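Local coordinates for protein Cys-Gly metallodipeptidase DUG1 (Saccharomyces cerevisiae, PDB 4G1P) that hydrolyses Cys-Gly dipeptides as a zinc- or manganese-dependent M20 family peptidase and serves as the catalytic component of the glutathione-degrading complex, at residues Tyr213-Asn219 / Asp386-Ser392; Ile267-Ala272 / Val350-Asp354; Cys197-Trp203 / Leu438-Arg444; His312-Tyr316 / Thr417-Gly421; Leu204-Lys208 / Asp284-Ser288. All blocks are in the same frame, centred on the assembly; numbering follows the deposited sequence.

Contact 1 of 5, residues Tyr213-Asn219 / Asp386-Ser392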
# COMPACT_ATOMS: atom_id res chain seq x y z
N TYR A 213 -14.19 25.15 21.36
CA TYR A 213 -15.30 24.67 22.18
C TYR A 213 -16.02 23.45 21.61
O TYR A 213 -17.01 22.99 22.20
CB TYR A 213 -16.28 25.82 22.47
CG TYR A 213 -17.02 26.36 21.25
CD1 TYR A 213 -16.49 27.40 20.50
CD2 TYR A 213 -18.24 25.84 20.87
CE1 TYR A 213 -17.15 27.89 19.40
CE2 TYR A 213 -18.91 26.31 19.78
CZ TYR A 213 -18.37 27.34 19.05
OH TYR A 213 -19.05 27.82 17.95
N GLY A 214 -15.54 22.91 20.49
CA GLY A 214 -16.17 21.76 19.85
C GLY A 214 -15.30 20.86 18.99
O GLY A 214 -14.46 21.32 18.23
N LEU A 215 -15.51 19.55 19.11
CA LEU A 215 -14.77 18.58 18.30
C LEU A 215 -15.71 17.65 17.56
O LEU A 215 -16.73 17.23 18.10
CB LEU A 215 -13.88 17.72 19.18
CG LEU A 215 -12.70 18.38 19.88
CD1 LEU A 215 -12.38 17.60 21.11
CD2 LEU A 215 -11.53 18.41 18.94
N ARG A 216 -15.36 17.30 16.33
CA ARG A 216 -16.07 16.23 15.65
C ARG A 216 -15.57 14.91 16.19
O ARG A 216 -14.41 14.80 16.58
CB ARG A 216 -15.75 16.24 14.18
CG ARG A 216 -16.39 17.29 13.36
CD ARG A 216 -15.50 17.45 12.18
NE ARG A 216 -16.18 17.51 10.91
CZ ARG A 216 -15.55 17.58 9.75
NH1 ARG A 216 -14.22 17.57 9.72
NH2 ARG A 216 -16.23 17.66 8.62
N GLY A 217 -16.43 13.90 16.18
CA GLY A 217 -15.99 12.56 16.50
C GLY A 217 -15.43 11.89 15.25
O GLY A 217 -15.31 12.49 14.18
N CYS A 218 -15.08 10.62 15.39
CA CYS A 218 -14.50 9.89 14.29
C CYS A 218 -14.81 8.39 14.37
O CYS A 218 -14.55 7.73 15.38
CB CYS A 218 -12.98 10.13 14.21
SG CYS A 218 -12.21 9.43 12.71
N ASN A 219 -15.40 7.86 13.31
CA ASN A 219 -15.64 6.43 13.20
C ASN A 219 -14.80 5.87 12.07
O ASN A 219 -14.95 6.29 10.91
CB ASN A 219 -17.13 6.14 13.00
CG ASN A 219 -17.93 6.22 14.29
OD1 ASN A 219 -17.55 6.93 15.22
ND2 ASN A 219 -19.04 5.49 14.36
N ASP A 386 -13.86 4.08 17.32
CA ASP A 386 -14.78 5.22 17.36
C ASP A 386 -14.40 6.18 18.47
O ASP A 386 -13.83 5.77 19.49
CB ASP A 386 -16.25 4.76 17.46
CG ASP A 386 -16.57 4.04 18.78
OD1 ASP A 386 -15.67 3.79 19.61
OD2 ASP A 386 -17.76 3.73 18.97
N GLY A 387 -14.69 7.46 18.26
CA GLY A 387 -14.39 8.50 19.23
C GLY A 387 -15.51 9.52 19.14
O GLY A 387 -15.94 9.86 18.04
N ALA A 388 -15.99 9.99 20.29
CA ALA A 388 -17.19 10.81 20.33
C ALA A 388 -16.95 12.23 19.89
O ALA A 388 -15.85 12.75 20.03
CB ALA A 388 -17.78 10.80 21.71
N TYR A 389 -17.98 12.86 19.35
CA TYR A 389 -17.94 14.30 19.13
C TYR A 389 -18.18 15.02 20.45
O TYR A 389 -18.60 14.41 21.44
CB TYR A 389 -18.97 14.72 18.09
CG TYR A 389 -20.41 14.38 18.43
CD1 TYR A 389 -21.13 15.17 19.32
CD2 TYR A 389 -21.05 13.31 17.84
CE1 TYR A 389 -22.44 14.88 19.63
CE2 TYR A 389 -22.36 13.01 18.15
CZ TYR A 389 -23.04 13.80 19.04
OH TYR A 389 -24.34 13.51 19.35
N TRP A 390 -17.92 16.32 20.49
CA TRP A 390 -18.04 17.05 21.73
C TRP A 390 -18.37 18.49 21.43
O TRP A 390 -17.76 19.10 20.55
CB TRP A 390 -16.75 16.94 22.54
CG TRP A 390 -16.67 17.83 23.75
CD1 TRP A 390 -17.23 17.61 24.98
CD2 TRP A 390 -15.94 19.07 23.86
NE1 TRP A 390 -16.91 18.64 25.84
CE2 TRP A 390 -16.13 19.55 25.18
CE3 TRP A 390 -15.16 19.82 22.98
CZ2 TRP A 390 -15.56 20.74 25.64
CZ3 TRP A 390 -14.60 21.01 23.42
CH2 TRP A 390 -14.80 21.46 24.75
N VAL A 391 -19.35 19.04 22.13
CA VAL A 391 -19.70 20.43 21.96
C VAL A 391 -19.93 21.01 23.34
O VAL A 391 -20.58 20.40 24.19
CB VAL A 391 -20.98 20.64 21.12
CG1 VAL A 391 -21.06 22.08 20.65
CG2 VAL A 391 -21.03 19.74 19.93
N SER A 392 -19.38 22.20 23.56
CA SER A 392 -19.56 22.86 24.83
C SER A 392 -19.84 24.33 24.63
O SER A 392 -19.60 24.88 23.56
CB SER A 392 -18.33 22.69 25.70
OG SER A 392 -18.17 23.83 26.53

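Contact 2 of 5, residues Ile267-Ala272 / Val350-Asp354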
# COMPACT_ATOMS: atom_id res chain seq x y z
N ILE A 267 -27.88 9.12 7.52
CA ILE A 267 -26.97 9.96 8.29
C ILE A 267 -27.50 11.38 8.47
O ILE A 267 -27.51 11.91 9.60
CB ILE A 267 -25.57 10.01 7.68
CG1 ILE A 267 -25.01 8.59 7.55
CG2 ILE A 267 -24.64 10.84 8.56
CD1 ILE A 267 -23.54 8.56 7.21
N ASP A 268 -27.93 11.97 7.36
CA ASP A 268 -28.47 13.33 7.32
C ASP A 268 -29.58 13.54 8.35
O ASP A 268 -29.69 14.61 8.95
CB ASP A 268 -29.04 13.59 5.93
CG ASP A 268 -29.07 15.05 5.59
OD1 ASP A 268 -29.97 15.75 6.10
OD2 ASP A 268 -28.21 15.48 4.80
N GLU A 269 -30.39 12.51 8.54
CA GLU A 269 -31.49 12.55 9.50
C GLU A 269 -30.97 12.78 10.92
O GLU A 269 -31.63 13.42 11.73
CB GLU A 269 -32.32 11.26 9.42
CG GLU A 269 -33.09 11.03 8.08
CD GLU A 269 -32.19 10.69 6.88
OE1 GLU A 269 -30.98 10.49 7.09
OE2 GLU A 269 -32.68 10.64 5.74
N MET A 270 -29.79 12.25 11.21
CA MET A 270 -29.22 12.35 12.55
C MET A 270 -28.47 13.65 12.78
O MET A 270 -28.09 13.94 13.91
CB MET A 270 -28.24 11.22 12.78
CG MET A 270 -28.86 9.91 13.13
SD MET A 270 -27.57 8.73 13.53
CE MET A 270 -26.75 8.64 11.94
N VAL A 271 -28.25 14.41 11.71
CA VAL A 271 -27.50 15.66 11.80
C VAL A 271 -28.33 16.79 12.41
O VAL A 271 -29.33 17.22 11.83
CB VAL A 271 -27.00 16.09 10.43
CG1 VAL A 271 -26.38 17.49 10.50
CG2 VAL A 271 -25.98 15.09 9.91
N ALA A 272 -27.91 17.26 13.58
CA ALA A 272 -28.63 18.34 14.26
C ALA A 272 -28.77 19.56 13.36
O ALA A 272 -27.85 19.92 12.62
CB ALA A 272 -27.92 18.70 15.56
N VAL A 350 -20.82 14.47 13.95
CA VAL A 350 -21.26 15.72 14.54
C VAL A 350 -22.51 15.43 15.33
O VAL A 350 -23.06 14.33 15.23
CB VAL A 350 -21.61 16.73 13.45
CG1 VAL A 350 -20.38 17.04 12.59
CG2 VAL A 350 -22.74 16.18 12.60
N PRO A 351 -22.97 16.39 16.15
CA PRO A 351 -24.30 16.15 16.72
C PRO A 351 -25.38 16.21 15.63
O PRO A 351 -25.26 17.00 14.69
CB PRO A 351 -24.45 17.30 17.71
CG PRO A 351 -23.53 18.37 17.19
CD PRO A 351 -22.37 17.64 16.65
N ASP A 352 -26.39 15.36 15.72
CA ASP A 352 -26.52 14.43 16.83
C ASP A 352 -26.36 12.99 16.35
O ASP A 352 -27.25 12.18 16.55
CB ASP A 352 -27.89 14.57 17.49
CG ASP A 352 -28.34 16.02 17.64
OD1 ASP A 352 -27.57 16.84 18.20
OD2 ASP A 352 -29.45 16.35 17.17
N MET A 353 -25.22 12.67 15.74
CA MET A 353 -25.01 11.32 15.20
C MET A 353 -24.69 10.29 16.29
O MET A 353 -23.77 10.47 17.07
CB MET A 353 -23.90 11.35 14.15
CG MET A 353 -24.24 12.20 12.95
SD MET A 353 -22.83 12.57 11.90
CE MET A 353 -22.35 10.92 11.39
N ASP A 354 -25.47 9.21 16.35
CA ASP A 354 -25.19 8.13 17.29
C ASP A 354 -24.19 7.15 16.67
O ASP A 354 -24.35 6.73 15.53
CB ASP A 354 -26.48 7.39 17.67
CG ASP A 354 -26.23 6.20 18.59
OD1 ASP A 354 -25.48 6.33 19.59
OD2 ASP A 354 -26.76 5.10 18.31

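Contact 3 of 5, residues Cys197-Trp203 / Leu438-Arg444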
# COMPACT_ATOMS: atom_id res chain seq x y z
N CYS A 197 -8.01 20.78 31.12
CA CYS A 197 -7.50 21.49 29.96
C CYS A 197 -6.76 20.56 29.01
O CYS A 197 -6.00 19.68 29.44
CB CYS A 197 -6.57 22.62 30.38
SG CYS A 197 -6.20 23.66 28.98
N ILE A 198 -6.97 20.74 27.71
CA ILE A 198 -6.31 19.92 26.71
C ILE A 198 -5.70 20.82 25.66
O ILE A 198 -6.38 21.70 25.12
CB ILE A 198 -7.29 18.97 26.01
CG1 ILE A 198 -7.76 17.89 26.96
CG2 ILE A 198 -6.63 18.32 24.81
CD1 ILE A 198 -8.87 17.02 26.37
N SER A 199 -4.42 20.61 25.37
CA SER A 199 -3.77 21.29 24.27
C SER A 199 -3.42 20.25 23.22
O SER A 199 -2.38 19.62 23.29
CB SER A 199 -2.52 21.99 24.76
OG SER A 199 -1.99 22.82 23.76
N ASP A 200 -4.30 20.07 22.25
CA ASP A 200 -4.13 19.00 21.29
C ASP A 200 -4.84 19.31 19.98
O ASP A 200 -5.39 18.43 19.33
CB ASP A 200 -4.69 17.70 21.87
CG ASP A 200 -3.99 16.47 21.34
OD1 ASP A 200 -3.10 16.59 20.47
OD2 ASP A 200 -4.33 15.36 21.78
N ASN A 201 -4.87 20.59 19.62
CA ASN A 201 -5.34 20.99 18.31
C ASN A 201 -4.64 22.27 17.91
O ASN A 201 -3.59 22.57 18.44
CB ASN A 201 -6.86 21.12 18.27
CG ASN A 201 -7.38 22.26 19.13
OD1 ASN A 201 -6.93 22.45 20.27
ND2 ASN A 201 -8.31 23.03 18.58
N TYR A 202 -5.23 23.04 17.00
CA TYR A 202 -4.51 24.13 16.34
C TYR A 202 -5.42 25.31 16.13
O TYR A 202 -6.64 25.17 16.18
CB TYR A 202 -3.99 23.66 14.97
CG TYR A 202 -3.67 22.20 15.01
CD1 TYR A 202 -4.64 21.24 14.72
CD2 TYR A 202 -2.42 21.76 15.42
CE1 TYR A 202 -4.36 19.89 14.80
CE2 TYR A 202 -2.13 20.42 15.50
CZ TYR A 202 -3.10 19.48 15.20
OH TYR A 202 -2.81 18.13 15.29
N TRP A 203 -4.82 26.48 15.88
CA TRP A 203 -5.57 27.64 15.44
C TRP A 203 -6.24 27.27 14.16
O TRP A 203 -5.77 26.39 13.44
CB TRP A 203 -4.64 28.81 15.14
CG TRP A 203 -3.94 29.38 16.30
CD1 TRP A 203 -4.07 28.99 17.60
CD2 TRP A 203 -2.99 30.45 16.29
NE1 TRP A 203 -3.25 29.76 18.40
CE2 TRP A 203 -2.58 30.66 17.62
CE3 TRP A 203 -2.45 31.25 15.28
CZ2 TRP A 203 -1.66 31.64 17.97
CZ3 TRP A 203 -1.53 32.22 15.63
CH2 TRP A 203 -1.15 32.41 16.96
N LEU A 438 -11.67 22.67 28.60
CA LEU A 438 -11.20 23.71 27.69
C LEU A 438 -10.15 23.16 26.71
O LEU A 438 -9.24 22.44 27.11
CB LEU A 438 -10.58 24.83 28.51
CG LEU A 438 -9.66 25.76 27.72
CD1 LEU A 438 -10.47 26.68 26.84
CD2 LEU A 438 -8.79 26.55 28.68
N LEU A 439 -10.28 23.50 25.43
CA LEU A 439 -9.24 23.17 24.46
C LEU A 439 -8.40 24.39 24.11
O LEU A 439 -8.91 25.37 23.58
CB LEU A 439 -9.83 22.59 23.19
CG LEU A 439 -10.72 21.38 23.37
CD1 LEU A 439 -11.05 20.85 22.01
CD2 LEU A 439 -10.01 20.33 24.20
N LEU A 440 -7.10 24.31 24.39
CA LEU A 440 -6.18 25.44 24.23
C LEU A 440 -5.12 25.12 23.19
O LEU A 440 -4.02 24.69 23.53
CB LEU A 440 -5.46 25.70 25.56
CG LEU A 440 -5.11 27.12 26.00
CD1 LEU A 440 -4.04 27.08 27.06
CD2 LEU A 440 -4.72 28.03 24.85
N PRO A 441 -5.44 25.35 21.92
CA PRO A 441 -4.53 25.04 20.81
C PRO A 441 -3.19 25.76 20.93
O PRO A 441 -3.13 26.95 21.20
CB PRO A 441 -5.27 25.59 19.59
CG PRO A 441 -6.15 26.67 20.13
CD PRO A 441 -6.59 26.16 21.49
N MET A 442 -2.11 25.03 20.74
CA MET A 442 -0.82 25.69 20.70
C MET A 442 -0.51 26.15 19.29
O MET A 442 -0.27 27.34 19.07
CB MET A 442 0.28 24.77 21.18
CG MET A 442 1.67 25.36 21.01
SD MET A 442 2.80 24.62 22.16
CE MET A 442 2.61 25.69 23.59
N GLY A 443 -0.52 25.22 18.35
CA GLY A 443 -0.02 25.52 17.02
C GLY A 443 -1.00 26.12 16.01
O GLY A 443 -2.16 26.42 16.33
N ARG A 444 -0.50 26.28 14.79
CA ARG A 444 -1.27 26.84 13.69
C ARG A 444 -1.91 25.75 12.85
O ARG A 444 -1.53 24.58 12.96
CB ARG A 444 -0.40 27.73 12.81
CG ARG A 444 0.49 28.67 13.60
CD ARG A 444 1.14 29.67 12.68
NE ARG A 444 2.08 30.54 13.38
CZ ARG A 444 2.93 31.35 12.77
NH1 ARG A 444 2.96 31.40 11.44
NH2 ARG A 444 3.75 32.11 13.48
O HOH W 1 -2.44 22.11 21.00
O HOH W 2 -0.48 22.68 18.60
O HOH W 3 -3.19 29.57 21.38

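Contact 4 of 5, residues His312-Tyr316 / Thr417-Gly421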
# COMPACT_ATOMS: atom_id res chain seq x y z
N HIS A 312 -18.69 23.18 7.14
CA HIS A 312 -18.35 21.86 6.65
C HIS A 312 -17.10 21.27 7.30
O HIS A 312 -16.92 20.05 7.29
CB HIS A 312 -18.31 21.83 5.12
CG HIS A 312 -19.67 21.74 4.50
ND1 HIS A 312 -20.30 22.82 3.92
CD2 HIS A 312 -20.54 20.71 4.44
CE1 HIS A 312 -21.49 22.45 3.50
NE2 HIS A 312 -21.67 21.18 3.80
N ARG A 313 -16.24 22.11 7.89
CA ARG A 313 -15.19 21.61 8.78
C ARG A 313 -15.71 21.27 10.17
O ARG A 313 -15.20 20.38 10.81
CB ARG A 313 -14.07 22.62 8.99
CG ARG A 313 -13.39 23.10 7.76
CD ARG A 313 -12.54 24.30 8.10
NE ARG A 313 -11.36 23.90 8.85
CZ ARG A 313 -10.13 24.24 8.50
NH1 ARG A 313 -9.94 24.99 7.43
NH2 ARG A 313 -9.09 23.84 9.23
N TRP A 314 -16.71 22.01 10.64
CA TRP A 314 -17.06 21.97 12.07
C TRP A 314 -18.31 21.19 12.46
O TRP A 314 -18.33 20.53 13.50
CB TRP A 314 -17.16 23.37 12.65
CG TRP A 314 -15.88 24.13 12.67
CD1 TRP A 314 -14.63 23.63 12.44
CD2 TRP A 314 -15.71 25.54 12.91
NE1 TRP A 314 -13.70 24.64 12.52
CE2 TRP A 314 -14.34 25.82 12.81
CE3 TRP A 314 -16.60 26.58 13.21
CZ2 TRP A 314 -13.82 27.10 13.00
CZ3 TRP A 314 -16.09 27.86 13.39
CH2 TRP A 314 -14.71 28.11 13.29
N ARG A 315 -19.38 21.28 11.66
CA ARG A 315 -20.67 20.81 12.15
C ARG A 315 -21.48 19.98 11.17
O ARG A 315 -22.56 19.52 11.51
CB ARG A 315 -21.51 21.98 12.69
CG ARG A 315 -21.84 23.05 11.67
CD ARG A 315 -23.26 22.90 11.17
NE ARG A 315 -24.20 22.84 12.28
CZ ARG A 315 -25.26 22.03 12.31
NH1 ARG A 315 -25.51 21.23 11.29
NH2 ARG A 315 -26.06 22.03 13.37
N TYR A 316 -20.96 19.79 9.97
CA TYR A 316 -21.51 18.78 9.05
C TYR A 316 -20.54 17.61 8.98
O TYR A 316 -19.33 17.82 9.00
CB TYR A 316 -21.74 19.37 7.65
CG TYR A 316 -22.89 20.36 7.61
CD1 TYR A 316 -24.08 20.09 8.27
CD2 TYR A 316 -22.77 21.57 6.95
CE1 TYR A 316 -25.14 20.98 8.24
CE2 TYR A 316 -23.83 22.47 6.92
CZ TYR A 316 -25.01 22.17 7.57
OH TYR A 316 -26.07 23.05 7.56
N THR A 417 -13.82 28.86 18.27
CA THR A 417 -13.90 27.99 17.11
C THR A 417 -14.22 26.57 17.50
O THR A 417 -14.05 26.16 18.64
CB THR A 417 -12.56 27.94 16.36
OG1 THR A 417 -11.57 27.40 17.24
CG2 THR A 417 -12.14 29.31 15.90
N ARG A 418 -14.68 25.82 16.51
CA ARG A 418 -14.81 24.39 16.69
C ARG A 418 -13.67 23.72 15.95
O ARG A 418 -12.83 24.40 15.38
CB ARG A 418 -16.18 23.93 16.21
CG ARG A 418 -17.28 24.49 17.09
CD ARG A 418 -18.65 24.32 16.49
NE ARG A 418 -19.11 22.94 16.58
CZ ARG A 418 -20.37 22.58 16.41
NH1 ARG A 418 -21.29 23.50 16.18
NH2 ARG A 418 -20.71 21.31 16.49
N GLU A 419 -13.61 22.40 16.01
CA GLU A 419 -12.53 21.65 15.39
C GLU A 419 -13.07 20.59 14.43
O GLU A 419 -14.02 19.87 14.76
CB GLU A 419 -11.69 20.94 16.44
CG GLU A 419 -10.29 21.48 16.59
CD GLU A 419 -9.46 21.33 15.34
OE1 GLU A 419 -9.50 20.25 14.71
OE2 GLU A 419 -8.75 22.31 14.99
N GLY A 420 -12.43 20.50 13.27
CA GLY A 420 -12.69 19.41 12.34
C GLY A 420 -12.08 18.12 12.86
O GLY A 420 -12.60 17.03 12.62
N GLY A 421 -10.98 18.24 13.59
CA GLY A 421 -10.30 17.09 14.15
C GLY A 421 -11.02 16.53 15.35
O GLY A 421 -12.11 17.00 15.70
O HOH W 4 -16.89 20.41 15.78

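Contact 5 of 5, residues Leu204-Lys208 / Asp284-Ser288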
# COMPACT_ATOMS: atom_id res chain seq x y z
N LEU A 204 -7.33 27.95 13.85
CA LEU A 204 -8.02 27.75 12.59
C LEU A 204 -7.11 28.05 11.39
O LEU A 204 -7.07 27.32 10.41
CB LEU A 204 -9.24 28.67 12.55
CG LEU A 204 -9.99 28.72 11.24
CD1 LEU A 204 -10.58 27.36 10.99
CD2 LEU A 204 -11.08 29.79 11.35
N GLY A 205 -6.38 29.15 11.50
CA GLY A 205 -5.57 29.64 10.40
C GLY A 205 -4.18 29.85 10.96
O GLY A 205 -3.77 29.13 11.87
N THR A 206 -3.47 30.84 10.43
CA THR A 206 -2.09 31.03 10.84
C THR A 206 -1.81 32.37 11.53
O THR A 206 -0.68 32.62 11.94
CB THR A 206 -1.15 30.91 9.65
OG1 THR A 206 -1.38 32.01 8.76
CG2 THR A 206 -1.38 29.59 8.91
N LYS A 207 -2.82 33.22 11.67
CA LYS A 207 -2.59 34.61 12.08
C LYS A 207 -3.21 34.98 13.42
O LYS A 207 -2.78 35.92 14.06
CB LYS A 207 -3.13 35.56 11.02
CG LYS A 207 -2.92 35.09 9.58
CD LYS A 207 -4.10 35.49 8.70
CE LYS A 207 -3.82 35.20 7.24
NZ LYS A 207 -2.51 35.80 6.83
N LYS A 208 -4.24 34.25 13.83
CA LYS A 208 -5.02 34.63 14.99
C LYS A 208 -5.34 33.45 15.90
O LYS A 208 -5.92 32.46 15.45
CB LYS A 208 -6.32 35.29 14.53
CG LYS A 208 -7.08 35.99 15.64
CD LYS A 208 -8.42 36.51 15.14
CE LYS A 208 -9.17 37.27 16.23
NZ LYS A 208 -10.46 37.80 15.68
N ASP A 284 -18.08 36.64 12.70
CA ASP A 284 -16.99 37.32 13.30
C ASP A 284 -15.76 36.51 13.38
O ASP A 284 -14.82 36.89 14.01
CB ASP A 284 -17.32 37.54 14.75
CG ASP A 284 -17.91 38.86 14.98
OD1 ASP A 284 -17.57 39.77 14.24
OD2 ASP A 284 -18.76 39.01 15.86
N ILE A 285 -15.73 35.44 12.65
CA ILE A 285 -14.59 34.58 12.71
C ILE A 285 -13.80 35.22 11.62
O ILE A 285 -14.33 35.84 10.77
CB ILE A 285 -14.92 33.10 12.74
CG1 ILE A 285 -15.23 32.70 14.15
CG2 ILE A 285 -13.76 32.28 12.23
CD1 ILE A 285 -16.05 31.47 14.23
N GLU A 286 -12.49 35.07 11.67
CA GLU A 286 -11.69 35.45 10.55
C GLU A 286 -11.18 34.26 9.82
O GLU A 286 -10.43 33.50 10.33
CB GLU A 286 -10.52 36.29 10.99
CG GLU A 286 -10.75 36.99 12.29
CD GLU A 286 -10.11 38.35 12.34
OE1 GLU A 286 -9.15 38.56 11.60
OE2 GLU A 286 -10.57 39.18 13.10
N PHE A 287 -11.61 34.12 8.60
CA PHE A 287 -11.11 33.05 7.75
C PHE A 287 -11.55 33.23 6.31
O PHE A 287 -12.63 33.75 6.04
CB PHE A 287 -11.60 31.70 8.24
CG PHE A 287 -10.86 30.54 7.65
CD1 PHE A 287 -9.53 30.33 7.95
CD2 PHE A 287 -11.50 29.66 6.80
CE1 PHE A 287 -8.84 29.26 7.41
CE2 PHE A 287 -10.82 28.58 6.25
CZ PHE A 287 -9.49 28.39 6.56
N SER A 288 -10.71 32.79 5.39
CA SER A 288 -11.02 32.86 3.98
C SER A 288 -10.45 31.65 3.25
O SER A 288 -9.51 31.00 3.74
CB SER A 288 -10.41 34.11 3.39
OG SER A 288 -9.00 34.00 3.47

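Contact 1 of 5, residues Tyr213-Asn219 / Asp386-Ser392
L215 and W390 form a hydrogen-bonded pair of an antiparallel sheet, and their side chains lie on the same face. W390 CG is anti to the backbone N (chi1 171°), which carries the indole back over the 213-219 strand. The leucine branch crosses the ring at a slant, with L215 CD1 4.0 Å from W390 CE3. Y213 O sits over one face of the indole, 3.3 Å from W390 CZ3. L215 N lies at the ring edge and donates to W390 O (2.7 Å). With an alanine at W390, L215 would probably face a gap and Q430 would lose its indole N-H partner. Across G217 the pairing is interrupted. Y389 CB fills that step, 3.3 Å from G217 N. Pairing resumes where C218 N donates to G387 O (2.9 Å). Beyond it, N219 and D386 run side by side and point the same way, and the D386 carboxylate turns to S355. C218 lines the pocket that holds the bound cysteine. Strand 415-419 borders the upstream half of 213-219 and strand 340-349 the downstream half. Helix 426-433 covers L215 and W390, while the R216 guanidinium bonds Y316 O and also G238 O of the second subunit.

Contact 2 of 5, residues Ile267-Ala272 / Val350-Asp354
The methyl of A272 comes obliquely in front of both oxygens of the flat D352 carboxylate, neither squarely over a face nor in the plane, with A272 CB 3.2 Å from D352 OD2. This is the connection from strand 340-349 to helix 355-371, docked on the short, weakly bonded helix 267-270. It ends in an N-cap: D354 stands right before helix 355-371, and its carboxylate caps K357 N. A second flat group, the cis peptide between P351 and D352, turns both of its polar atoms to the 267-272 turn. D352 N donates to M270 O (2.9 Å) and lies in the plane of that carbonyl. P351 O accepts from A272 N (2.9 Å), and this donor sits well to the side of the carbonyl, with a C=O...N angle of 105°. The site is away from the metals and the bound ligands. Beside the backbone bonds the side chains make an apolar layer. M353 bends at its last torsion (chi3 62°), and its methyl reaches the isoleucine branch, with M353 CE 3.6 Å from I267 CG2. M270 CB rests near M353 CG, and V271 meets V350. L358 of helix 355-371 and P317 add to this layer, and Y389 backs P351 and D352 from strand 378-391. M270 also bends at its last torsion, and its sulfur takes a weak hydrogen bond, D354 N to M270 SD at 3.5 Å.

Contact 3 of 5, residues Cys197-Trp203 / Leu438-Arg444
S199 and L440 are joined side chain to backbone just past a short parallel pairing. The S199 hydroxyl is anti to the backbone N (chi1 -171°), and from there S199 OG donates to L440 O (2.8 Å). The same hydroxyl accepts from a water that also donates to N201 O and accepts from M442 N. Before this point the strands pair in parallel, C197 with L438 and I198 with L439. I198 and L439 run alongside each other, with L439 CD2 3.5 Å from I198 CB. N201 takes the less common rotamer with CG between the backbone N and carbonyl carbon (chi1 67°). This lays its amide along P441, N201 OD1 being 3.6 Å from P441 CB, while the amide nitrogen bonds T212. W203 crosses P441 at about a right angle, its CD1 4.0 Å from P441 CG. G443 O lies over one face of the indole and accepts a nearly straight bond from W203 N (2.7 Å, 170°). In the ring plane, W203 NE1 donates to a water (3.0 Å) that bridges to P441 O. The waters thus serve polar atoms beyond the ends of the paired strands. Here, in the catalytic domain, D200 binds zinc. Strand 437-439 is an outer strand of the six-stranded sheet, helix 458-477 packs on C197 and S199, helix 135-154 borders Y202, and I236 of the second subunit also touches Y202.

Contact 4 of 5, residues His312-Tyr316 / Thr417-Gly421
W314 lies flat on R418, and this is the tightly packed part of the contact. R418 N sits over the middle of the indole, 3.6 Å above its plane. R418 CB makes a CH-pi contact with the five-membered ring, 3.9 Å from its centroid. R418 O also lies over that face, so W314 NE1 meets it at too poor an angle for a hydrogen bond. T417 extends the cover, its CB 3.7 Å from W314 CZ2. The R418 chain bends at chi3 (74°), and its guanidinium plane ends 22° from that of the indole. R315 CB lies over one face of this guanidinium, 3.8 Å from R418 NH1. The looser side is bridged by water. One molecule donates to W314 O (2.7 Å) and to E419 O, and accepts only a weak bond from R418 NE. The contact thus fastens the end of helix 306-314 to strand 415-419, and I236 of the second subunit packs on R313. R315 and R418 bring like charges near each other. E278 forms a salt bridge with R315 and a long, weak ion pair with R418, so its carboxylate probably offsets both charges in this buried setting.

Contact 5 of 5, residues Leu204-Lys208 / Asp284-Ser288
L204 and F287 meet because both side chains swing away from their own backbone nitrogens. Chi1 is 173° in the leucine and -165° in the phenylalanine. The leucine is thereby set against the aromatic ring, with L204 CD1 over one face and L204 CG 3.7 Å from F287 CD1. L204 CD2 fills the corner between F287 CB (3.7 Å) and I285 CG2 (3.8 Å). G205 CA lies at the edge of the same ring, 4.4 Å from F287 CE1. The second half of the contact is polar. K208 is extended along its whole length and crosses E286 at about a right angle. K208 NZ forms a salt bridge with E286 OE2 (2.9 Å), approaching from above the carboxylate plane, 53° out of it. The methylene K208 CD also packs on E286 CG at 3.7 Å. The ammonium group has a second and stronger partner, D415, whose carboxylate also accepts from E286 N. Were K208 a leucine, the E286 and D415 carboxylates would probably be left without the cation they share. The contact joins two irregular loops away from the active site. One leads from strand 195-198 to strand 210-226. The other links helix 276-281 to helix 289-296. Helix 306-314 lies against both, with L310 on L204 and I309 on F287, while L292 of helix 289-296 packs on F287.

In the fold
Contact 3 closes the widest loop of the chain, and the other four are nested inside it. Contact 2 is nested in turn inside contact 1. Contacts 1 and 4 cross, and contact 5 closes before contact 4 opens. Contacts 1 and 4 share a mixed sheet, in which strands 210-226 and 415-419 are neighbours, with centres about 9 Å apart. Contact 3 belongs to the six-stranded sheet, about 15 Å from contact 1 between centres, where L439 packs on L215 and W390. Contact 2, centred about 12 Å from contact 1, is tied to contact 4 through A272 and R315. Contact 5 touches contacts 3 and 4. Contact 3 holds D200 of a zinc site and contact 1 holds C218 of the cysteine pocket, so the active site probably lies between the two sheets.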